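Local coordinates for protein CDC25-like phosphatase YCH1 (Saccharomyces cerevisiae, PDB 3FS5) that acts as a protein phosphatase related to the catalytic domain of Cdc25 and to single-domain rhodaneses, at residues His71-Lys76 against Gly82-Ile87; Tyr54-Leu59 against Gln94-Ser99; His18-Glu23 against Glu31-Val36. All blocks are in the same frame, centred on the assembly; numbering follows the deposited sequence.

Interaction 1: residues His71-Lys76 against Gly82-Ile87; sequences HRLLEK and GALNVI
L73 and L84 meet where helix 63-78 lies on the central parallel sheet of a rhodanese fold, an alpha/beta domain whose helices cover both sides of the sheet. Helix 63-78 leads into strand 84-88 through a short connection, and the two run nearly antiparallel, their local axes at 146° and 9.4 Å apart at closest approach.

The contact is chiefly apolar. The side chains of L73 and L84 cross at about a right angle, with the two CD2 methyls 4.0 Å apart. The other branch of L73 goes to V86, and here the side chains reach toward each other tip to tip: L73 CD1 comes to 3.9 Å from V86 CG1 and almost as near to CG2, so one methyl sits against both branches of the valine. L73 thus divides its two methyls between alternate residues of the strand, L84 and V86, which present their side chains on the same sheet face. V86 also touches V36 and L118, on the two strands that flank its own, which carries the apolar layer across the sheet.

The polar element is K76, at the edge of the contact. With CG anti to the backbone N (chi1 -179°), its chain runs out extended and bends only at the last torsion, which brings NZ to 3.8 Å from L84 CD1. The methyl is only a neighbour; NZ donates a hydrogen bond to the carbonyl oxygen of F33, on the next strand, so the lysine passes its aliphatic stem over the sheet and ends on a backbone acceptor.

No hydrogen bond joins the two segments; the shortest approach is between the L84 CD2 methyl and the main-chain oxygen of L73, at 3.3 Å.

Interaction 2: residues Tyr54-Leu59 against Gln94-Ser99; sequences YAYSRL and QQRGPS
Y56 lays its ring against R96 and S99, which both approach from the same side of it. The first torsion of Y56 sends the ring away from the backbone N (chi1 177°), out from helix 56-61 and onto helix 96-106. R96 comes over one face: its CG makes a CH-pi contact, 4.3 Å from the centroid and 23° off the ring normal. From there the arginine runs extended, and NE reaches 3.4 Å from Y56 CD2. The guanidinium is tilted, its plane 45° from the ring, and CD2 lies beneath one of its faces.

Farther along the ring, Y56 OH stands 3.5 Å from S99 CB. The serine hydroxyl is turned back to its own helix: OG sits beside the backbone N and donates to Q95 O at 2.9 Å, from above the carbonyl plane. S99 N gives that oxygen a second bond.

On the outer side a water connects S57 OG, 2.7 Å away, with R96 NH1, from which it accepts at 2.6 Å. With an alanine in place of Y56, the R96 stem would probably lose the face it lies on and the guanidinium be freer to swing. R96 closes the CX5R signature that begins at C90, a cysteine modified in this crystal; by analogy with Cdc25-type and tyrosine phosphatases this arginine probably serves phosphate binding, though here it lies over Y56.

Interaction 3: residues His18-Glu23 against Glu31-Val36; sequences HRWMQE and EPFQVV
F33 presses its ring against the backbone and side chain of W20, and this is the close part of the contact. The ring carbon F33 CE2 lies 3.4 Å from the carbonyl oxygen of W20 and 3.8 Å from W20 CB, while F33 CB and CG come near CE3 of the indole. The two aromatic groups meet obliquely, the F33 ring and the six-membered ring of W20 having centroids 6.0 Å apart and planes at 44°. F33 is set there by chi1 of 63°, which places CG between the backbone N and the carbonyl carbon and lays the ring against W20.

This joins helix 14-23 to strand 33-37 of the parallel sheet in the rhodanese fold. The indole continues inward, resting on I87 of the adjacent strand and meeting W119 edge-to-face.

Away from W20 the packing is thinner. M21 crosses F33 at about a right angle, touching through CG, which stands 3.8 Å from F33 CZ; its chain then bends at the last torsion, and M21 also touches W128. This is the solvent side: F33 and M21 both remain partly exposed, whereas W20 is buried.

In the fold
From the N terminus, interaction 3 closes first: helix 14-23 is followed by a loop without regular structure and then strand 33-37, so 18-23 and 31-36 enclose a short connection. Interaction 2 opens next, at 54-59, and closes only at 94-99, joining helix 56-61 to helix 96-106; interaction 1 falls wholly within that longer loop, pairing 71-76 with 82-87. None of the loops cross. Interactions 1 and 3 share the parallel sheet, whose strands 33-37 and 84-88 are neighbours: I87 O bonds to V36 N, and A83 N to the carboxylate of E31. Interaction 2, about 20 Å from interaction 3 between centres, meets interaction 1 where R72 NH2 probably bonds to Y54 OH.

Interaction 1: residues His71-Lys76 against Gly82-Ile87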
loop_
_atom_site.group_PDB
_atom_site.type_symbol
_atom_site.label_atom_id
_atom_site.label_comp_id
_atom_site.label_asym_id
_atom_site.label_seq_id
_atom_site.Cartn_x
_atom_site.Cartn_y
_atom_site.Cartn_z
ATOM N N HIS A 71 9.016 10.527 -5.072
ATOM C CA HIS A 71 8.627 11.725 -5.801
ATOM C C HIS A 71 7.140 11.704 -6.148
ATOM O O HIS A 71 6.437 12.692 -5.933
ATOM C CB HIS A 71 9.448 11.855 -7.086
ATOM C CG HIS A 71 9.073 13.042 -7.920
ATOM N ND1 HIS A 71 9.411 14.333 -7.575
ATOM C CD2 HIS A 71 8.350 13.136 -9.063
ATOM C CE1 HIS A 71 8.912 15.171 -8.465
ATOM N NE2 HIS A 71 8.264 14.471 -9.379
ATOM N N ARG A 72 6.660 10.583 -6.683
ATOM C CA ARG A 72 5.254 10.478 -7.053
ATOM C C ARG A 72 4.346 10.665 -5.854
ATOM O O ARG A 72 3.338 11.368 -5.935
ATOM C CB ARG A 72 4.944 9.122 -7.691
ATOM C CG ARG A 72 5.376 8.983 -9.130
ATOM C CD ARG A 72 4.793 7.717 -9.741
ATOM N NE ARG A 72 3.349 7.815 -9.943
ATOM C CZ ARG A 72 2.593 6.824 -10.407
ATOM N NH1 ARG A 72 1.288 6.999 -10.565
ATOM N NH2 ARG A 72 3.138 5.652 -10.703
ATOM N N LEU A 73 4.698 10.019 -4.746
ATOM C CA LEU A 73 3.904 10.116 -3.531
ATOM C C LEU A 73 3.828 11.552 -3.019
ATOM O O LEU A 73 2.741 12.060 -2.752
ATOM C CB LEU A 73 4.484 9.202 -2.442
ATOM C CG LEU A 73 4.306 7.696 -2.683
ATOM C CD1 LEU A 73 4.989 6.910 -1.576
ATOM C CD2 LEU A 73 2.815 7.353 -2.742
ATOM N N LEU A 74 4.981 12.204 -2.891
ATOM C CA LEU A 74 5.022 13.574 -2.387
ATOM C C LEU A 74 4.320 14.555 -3.314
ATOM O O LEU A 74 3.752 15.550 -2.864
ATOM C CB LEU A 74 6.472 14.010 -2.149
ATOM C CG LEU A 74 7.158 13.298 -0.978
ATOM C CD1 LEU A 74 8.618 13.720 -0.874
ATOM C CD2 LEU A 74 6.410 13.630 0.314
ATOM N N GLU A 75 4.353 14.266 -4.608
ATOM C CA GLU A 75 3.705 15.125 -5.587
ATOM C C GLU A 75 2.191 15.051 -5.383
ATOM O O GLU A 75 1.487 16.059 -5.477
ATOM C CB GLU A 75 4.090 14.679 -6.997
ATOM C CG GLU A 75 3.658 15.630 -8.090
ATOM C CD GLU A 75 4.453 15.430 -9.364
ATOM O OE1 GLU A 75 5.683 15.659 -9.335
ATOM O OE2 GLU A 75 3.854 15.040 -10.390
ATOM N N LYS A 76 1.698 13.853 -5.087
ATOM C CA LYS A 76 0.272 13.648 -4.841
ATOM C C LYS A 76 -0.124 14.304 -3.515
ATOM O O LYS A 76 -1.207 14.882 -3.389
ATOM C CB LYS A 76 -0.037 12.145 -4.787
ATOM C CG LYS A 76 -1.504 11.783 -4.549
ATOM C CD LYS A 76 -1.698 10.264 -4.624
ATOM C CE LYS A 76 -3.171 9.847 -4.680
ATOM N NZ LYS A 76 -3.892 10.067 -3.401
ATOM N N GLY A 82 -3.783 17.754 4.076
ATOM C CA GLY A 82 -2.977 17.135 5.115
ATOM C C GLY A 82 -1.907 16.161 4.652
ATOM O O GLY A 82 -1.302 16.333 3.596
ATOM N N ALA A 83 -1.670 15.132 5.460
ATOM C CA ALA A 83 -0.662 14.128 5.148
ATOM C C ALA A 83 -1.235 13.015 4.279
ATOM O O ALA A 83 -2.422 12.698 4.359
ATOM C CB ALA A 83 -0.102 13.545 6.435
ATOM N N LEU A 84 -0.389 12.428 3.444
ATOM C CA LEU A 84 -0.823 11.339 2.579
ATOM C C LEU A 84 -0.597 10.020 3.311
ATOM O O LEU A 84 0.478 9.774 3.865
ATOM C CB LEU A 84 -0.028 11.342 1.264
ATOM C CG LEU A 84 -0.263 10.169 0.301
ATOM C CD1 LEU A 84 -1.649 10.279 -0.348
ATOM C CD2 LEU A 84 0.826 10.161 -0.773
ATOM N N ASN A 85 -1.622 9.181 3.328
ATOM C CA ASN A 85 -1.512 7.891 3.982
ATOM C C ASN A 85 -1.111 6.842 2.951
ATOM O O ASN A 85 -1.903 6.468 2.090
ATOM C CB ASN A 85 -2.839 7.535 4.640
ATOM C CG ASN A 85 -3.205 8.507 5.736
ATOM O OD1 ASN A 85 -3.623 9.639 5.471
ATOM N ND2 ASN A 85 -3.028 8.084 6.980
ATOM N N VAL A 86 0.132 6.383 3.050
ATOM C CA VAL A 86 0.673 5.392 2.123
ATOM C C VAL A 86 0.505 3.983 2.679
ATOM O O VAL A 86 0.950 3.691 3.787
ATOM C CB VAL A 86 2.165 5.660 1.862
ATOM C CG1 VAL A 86 2.674 4.733 0.764
ATOM C CG2 VAL A 86 2.369 7.127 1.483
ATOM N N ILE A 87 -0.129 3.111 1.902
ATOM C CA ILE A 87 -0.379 1.734 2.334
ATOM C C ILE A 87 0.386 0.700 1.506
ATOM O O ILE A 87 0.163 0.565 0.299
ATOM C CB ILE A 87 -1.880 1.415 2.240
ATOM C CG1 ILE A 87 -2.680 2.496 2.973
ATOM C CG2 ILE A 87 -2.159 0.044 2.825
ATOM C CD1 ILE A 87 -4.021 2.767 2.357
#

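Interaction 2: residues Tyr54-Leu59 against Gln94-Ser99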
loop_
_atom_site.group_PDB
_atom_site.type_symbol
_atom_site.label_atom_id
_atom_site.label_comp_id
_atom_site.label_asym_id
_atom_site.label_seq_id
_atom_site.Cartn_x
_atom_site.Cartn_y
_atom_site.Cartn_z
ATOM N N TYR A 54 4.864 -1.358 -7.444
ATOM C CA TYR A 54 6.312 -1.141 -7.321
ATOM C C TYR A 54 6.943 -2.345 -6.624
ATOM O O TYR A 54 6.925 -2.438 -5.394
ATOM C CB TYR A 54 6.620 0.125 -6.501
ATOM C CG TYR A 54 6.445 1.413 -7.271
ATOM C CD1 TYR A 54 5.176 1.912 -7.550
ATOM C CD2 TYR A 54 7.551 2.113 -7.756
ATOM C CE1 TYR A 54 5.008 3.070 -8.294
ATOM C CE2 TYR A 54 7.393 3.275 -8.502
ATOM C CZ TYR A 54 6.117 3.746 -8.769
ATOM O OH TYR A 54 5.938 4.880 -9.525
ATOM N N ALA A 55 7.510 -3.260 -7.407
ATOM C CA ALA A 55 8.117 -4.472 -6.857
ATOM C C ALA A 55 9.179 -4.204 -5.790
ATOM O O ALA A 55 10.094 -3.402 -5.989
ATOM C CB ALA A 55 8.711 -5.317 -7.988
ATOM N N TYR A 56 9.053 -4.893 -4.662
ATOM C CA TYR A 56 9.993 -4.745 -3.558
ATOM C C TYR A 56 11.448 -4.966 -3.978
ATOM O O TYR A 56 12.332 -4.191 -3.613
ATOM C CB TYR A 56 9.654 -5.728 -2.442
ATOM C CG TYR A 56 10.632 -5.678 -1.295
ATOM C CD1 TYR A 56 10.606 -4.630 -0.381
ATOM C CD2 TYR A 56 11.602 -6.665 -1.136
ATOM C CE1 TYR A 56 11.519 -4.564 0.664
ATOM C CE2 TYR A 56 12.520 -6.610 -0.095
ATOM C CZ TYR A 56 12.473 -5.557 0.802
ATOM O OH TYR A 56 13.375 -5.493 1.838
ATOM N N SER A 57 11.694 -6.029 -4.739
ATOM C CA SER A 57 13.050 -6.343 -5.183
ATOM C C SER A 57 13.718 -5.173 -5.884
ATOM O O SER A 57 14.887 -4.878 -5.635
ATOM C CB SER A 57 13.049 -7.559 -6.118
ATOM O OG SER A 57 12.650 -8.727 -5.423
ATOM N N ARG A 58 12.980 -4.502 -6.760
ATOM C CA ARG A 58 13.538 -3.372 -7.487
ATOM C C ARG A 58 13.679 -2.125 -6.614
ATOM O O ARG A 58 14.628 -1.357 -6.771
ATOM C CB ARG A 58 12.687 -3.061 -8.715
ATOM C CG ARG A 58 13.349 -2.081 -9.660
ATOM C CD ARG A 58 12.548 -1.910 -10.930
ATOM N NE ARG A 58 13.094 -0.849 -11.769
ATOM C CZ ARG A 58 12.484 -0.366 -12.845
ATOM N NH1 ARG A 58 13.052 0.603 -13.552
ATOM N NH2 ARG A 58 11.306 -0.853 -13.216
ATOM N N LEU A 59 12.735 -1.911 -5.703
ATOM C CA LEU A 59 12.817 -0.761 -4.811
ATOM C C LEU A 59 14.097 -0.880 -3.988
ATOM O O LEU A 59 14.807 0.101 -3.769
ATOM C CB LEU A 59 11.608 -0.718 -3.867
ATOM C CG LEU A 59 10.270 -0.268 -4.462
ATOM C CD1 LEU A 59 9.171 -0.463 -3.431
ATOM C CD2 LEU A 59 10.353 1.196 -4.891
ATOM N N GLN A 94 3.606 -10.958 5.142
ATOM C CA GLN A 94 5.047 -11.131 5.016
ATOM C C GLN A 94 5.881 -9.954 5.494
ATOM O O GLN A 94 5.418 -8.814 5.539
ATOM C CB GLN A 94 5.378 -11.449 3.555
ATOM C CG GLN A 94 4.449 -12.503 2.987
ATOM C CD GLN A 94 4.585 -12.690 1.494
ATOM O OE1 GLN A 94 5.485 -13.385 1.017
ATOM N NE2 GLN A 94 3.690 -12.065 0.744
ATOM N N GLN A 95 7.126 -10.263 5.839
ATOM C CA GLN A 95 8.093 -9.296 6.330
ATOM C C GLN A 95 8.434 -8.220 5.299
ATOM O O GLN A 95 8.914 -7.143 5.655
ATOM C CB GLN A 95 9.364 -10.040 6.754
ATOM C CG GLN A 95 10.458 -9.166 7.329
ATOM C CD GLN A 95 11.655 -9.969 7.817
ATOM O OE1 GLN A 95 11.543 -10.776 8.745
ATOM N NE2 GLN A 95 12.807 -9.749 7.192
ATOM N N ARG A 96 8.187 -8.503 4.023
ATOM C CA ARG A 96 8.491 -7.532 2.982
ATOM C C ARG A 96 7.597 -6.299 3.032
ATOM O O ARG A 96 7.979 -5.230 2.553
ATOM C CB ARG A 96 8.411 -8.186 1.604
ATOM C CG ARG A 96 9.599 -9.085 1.305
ATOM C CD ARG A 96 9.717 -9.373 -0.182
ATOM N NE ARG A 96 11.002 -9.978 -0.521
ATOM C CZ ARG A 96 11.453 -10.120 -1.763
ATOM N NH1 ARG A 96 12.635 -10.681 -1.981
ATOM N NH2 ARG A 96 10.724 -9.697 -2.791
ATOM N N GLY A 97 6.411 -6.450 3.615
ATOM C CA GLY A 97 5.492 -5.331 3.737
ATOM C C GLY A 97 6.106 -4.231 4.589
ATOM O O GLY A 97 6.298 -3.112 4.112
ATOM N N PRO A 98 6.403 -4.505 5.867
ATOM C CA PRO A 98 7.004 -3.456 6.692
ATOM C C PRO A 98 8.406 -3.048 6.217
ATOM O O PRO A 98 8.816 -1.907 6.414
ATOM C CB PRO A 98 6.986 -4.060 8.105
ATOM C CG PRO A 98 6.883 -5.536 7.873
ATOM C CD PRO A 98 5.955 -5.637 6.698
ATOM N N SER A 99 9.133 -3.969 5.585
ATOM C CA SER A 99 10.466 -3.648 5.068
ATOM C C SER A 99 10.359 -2.613 3.949
ATOM O O SER A 99 11.200 -1.730 3.836
ATOM C CB SER A 99 11.175 -4.898 4.535
ATOM O OG SER A 99 11.437 -5.804 5.585
HETATM O O HOH W 1 14.326 -10.204 -3.878
#

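Interaction 3: residues His18-Glu23 against Glu31-Val36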
loop_
_atom_site.group_PDB
_atom_site.type_symbol
_atom_site.label_atom_id
_atom_site.label_comp_id
_atom_site.label_asym_id
_atom_site.label_seq_id
_atom_site.Cartn_x
_atom_site.Cartn_y
_atom_site.Cartn_z
ATOM N N HIS A 18 -11.168 -0.735 3.018
ATOM C CA HIS A 18 -12.358 -0.769 2.183
ATOM C C HIS A 18 -13.251 0.428 2.491
ATOM O O HIS A 18 -13.834 1.024 1.590
ATOM C CB HIS A 18 -13.120 -2.083 2.407
ATOM C CG HIS A 18 -14.431 -2.145 1.691
ATOM N ND1 HIS A 18 -15.608 -1.706 2.258
ATOM C CD2 HIS A 18 -14.744 -2.546 0.437
ATOM C CE1 HIS A 18 -16.588 -1.833 1.384
ATOM N NE2 HIS A 18 -16.091 -2.339 0.270
ATOM N N ARG A 19 -13.350 0.783 3.765
ATOM C CA ARG A 19 -14.167 1.920 4.166
ATOM C C ARG A 19 -13.567 3.199 3.577
ATOM O O ARG A 19 -14.290 4.041 3.044
ATOM C CB ARG A 19 -14.233 2.015 5.692
ATOM C CG ARG A 19 -15.181 3.089 6.201
ATOM C CD ARG A 19 -15.272 3.087 7.724
ATOM N NE ARG A 19 -16.039 4.232 8.214
ATOM C CZ ARG A 19 -17.366 4.337 8.167
ATOM N NH1 ARG A 19 -17.960 5.429 8.637
ATOM N NH2 ARG A 19 -18.102 3.350 7.666
ATOM N N TRP A 20 -12.244 3.336 3.662
ATOM C CA TRP A 20 -11.562 4.507 3.109
ATOM C C TRP A 20 -11.818 4.622 1.610
ATOM O O TRP A 20 -11.967 5.722 1.072
ATOM C CB TRP A 20 -10.046 4.409 3.316
ATOM C CG TRP A 20 -9.576 4.556 4.728
ATOM C CD1 TRP A 20 -10.344 4.639 5.856
ATOM C CD2 TRP A 20 -8.212 4.631 5.163
ATOM N NE1 TRP A 20 -9.539 4.760 6.966
ATOM C CE2 TRP A 20 -8.227 4.758 6.568
ATOM C CE3 TRP A 20 -6.979 4.604 4.500
ATOM C CZ2 TRP A 20 -7.055 4.860 7.324
ATOM C CZ3 TRP A 20 -5.810 4.706 5.255
ATOM C CH2 TRP A 20 -5.861 4.832 6.652
ATOM N N MET A 21 -11.834 3.483 0.927
ATOM C CA MET A 21 -12.056 3.484 -0.513
ATOM C C MET A 21 -13.481 3.911 -0.857
ATOM O O MET A 21 -13.699 4.645 -1.823
ATOM C CB MET A 21 -11.738 2.102 -1.089
ATOM C CG MET A 21 -10.240 1.792 -1.073
ATOM S SD MET A 21 -9.797 0.147 -1.657
ATOM C CE MET A 21 -10.018 0.346 -3.424
ATOM N N GLN A 22 -14.443 3.464 -0.055
ATOM C CA GLN A 22 -15.843 3.821 -0.270
ATOM C C GLN A 22 -16.051 5.329 -0.097
ATOM O O GLN A 22 -16.777 5.952 -0.870
ATOM C CB GLN A 22 -16.744 3.069 0.720
ATOM C CG GLN A 22 -16.869 1.566 0.467
ATOM C CD GLN A 22 -17.712 1.242 -0.756
ATOM O OE1 GLN A 22 -17.353 1.587 -1.879
ATOM N NE2 GLN A 22 -18.844 0.581 -0.538
ATOM N N GLU A 23 -15.408 5.912 0.913
ATOM C CA GLU A 23 -15.539 7.343 1.194
ATOM C C GLU A 23 -14.629 8.244 0.367
ATOM O O GLU A 23 -14.922 9.428 0.186
ATOM C CB GLU A 23 -15.283 7.612 2.679
ATOM C CG GLU A 23 -16.271 6.935 3.603
ATOM C CD GLU A 23 -16.093 7.353 5.045
ATOM O OE1 GLU A 23 -15.017 7.089 5.619
ATOM O OE2 GLU A 23 -17.033 7.949 5.609
ATOM N N GLU A 31 -8.096 12.517 5.174
ATOM C CA GLU A 31 -6.902 12.702 4.358
ATOM C C GLU A 31 -6.881 11.705 3.202
ATOM O O GLU A 31 -7.571 10.683 3.226
ATOM C CB GLU A 31 -5.642 12.508 5.207
ATOM C CG GLU A 31 -5.540 13.426 6.404
ATOM C CD GLU A 31 -4.275 13.188 7.205
ATOM O OE1 GLU A 31 -4.025 12.026 7.585
ATOM O OE2 GLU A 31 -3.533 14.161 7.457
ATOM N N PRO A 32 -6.084 11.993 2.165
ATOM C CA PRO A 32 -5.996 11.094 1.016
ATOM C C PRO A 32 -5.106 9.895 1.328
ATOM O O PRO A 32 -4.344 9.900 2.303
ATOM C CB PRO A 32 -5.413 11.990 -0.069
ATOM C CG PRO A 32 -4.487 12.864 0.704
ATOM C CD PRO A 32 -5.302 13.222 1.935
ATOM N N PHE A 33 -5.201 8.861 0.503
ATOM C CA PHE A 33 -4.386 7.671 0.708
ATOM C C PHE A 33 -3.939 7.126 -0.643
ATOM O O PHE A 33 -4.495 7.484 -1.677
ATOM C CB PHE A 33 -5.190 6.609 1.476
ATOM C CG PHE A 33 -6.404 6.110 0.733
ATOM C CD1 PHE A 33 -6.297 5.071 -0.188
ATOM C CD2 PHE A 33 -7.647 6.705 0.927
ATOM C CE1 PHE A 33 -7.409 4.635 -0.905
ATOM C CE2 PHE A 33 -8.769 6.275 0.216
ATOM C CZ PHE A 33 -8.649 5.239 -0.704
ATOM N N GLN A 34 -2.916 6.281 -0.629
ATOM C CA GLN A 34 -2.413 5.673 -1.850
ATOM C C GLN A 34 -1.865 4.287 -1.546
ATOM O O GLN A 34 -0.979 4.128 -0.705
ATOM C CB GLN A 34 -1.304 6.523 -2.479
ATOM C CG GLN A 34 -0.714 5.878 -3.735
ATOM C CD GLN A 34 -1.757 5.672 -4.830
ATOM O OE1 GLN A 34 -1.867 4.589 -5.412
ATOM N NE2 GLN A 34 -2.516 6.716 -5.121
ATOM N N VAL A 35 -2.400 3.290 -2.239
ATOM C CA VAL A 35 -1.978 1.910 -2.057
ATOM C C VAL A 35 -0.773 1.596 -2.935
ATOM O O VAL A 35 -0.762 1.919 -4.125
ATOM C CB VAL A 35 -3.125 0.927 -2.423
ATOM C CG1 VAL A 35 -2.620 -0.515 -2.395
ATOM C CG2 VAL A 35 -4.285 1.101 -1.457
ATOM N N VAL A 36 0.244 0.980 -2.341
ATOM C CA VAL A 36 1.438 0.587 -3.086
ATOM C C VAL A 36 1.610 -0.925 -2.941
ATOM O O VAL A 36 1.904 -1.432 -1.855
ATOM C CB VAL A 36 2.711 1.290 -2.562
ATOM C CG1 VAL A 36 3.924 0.897 -3.422
ATOM C CG2 VAL A 36 2.518 2.801 -2.597
#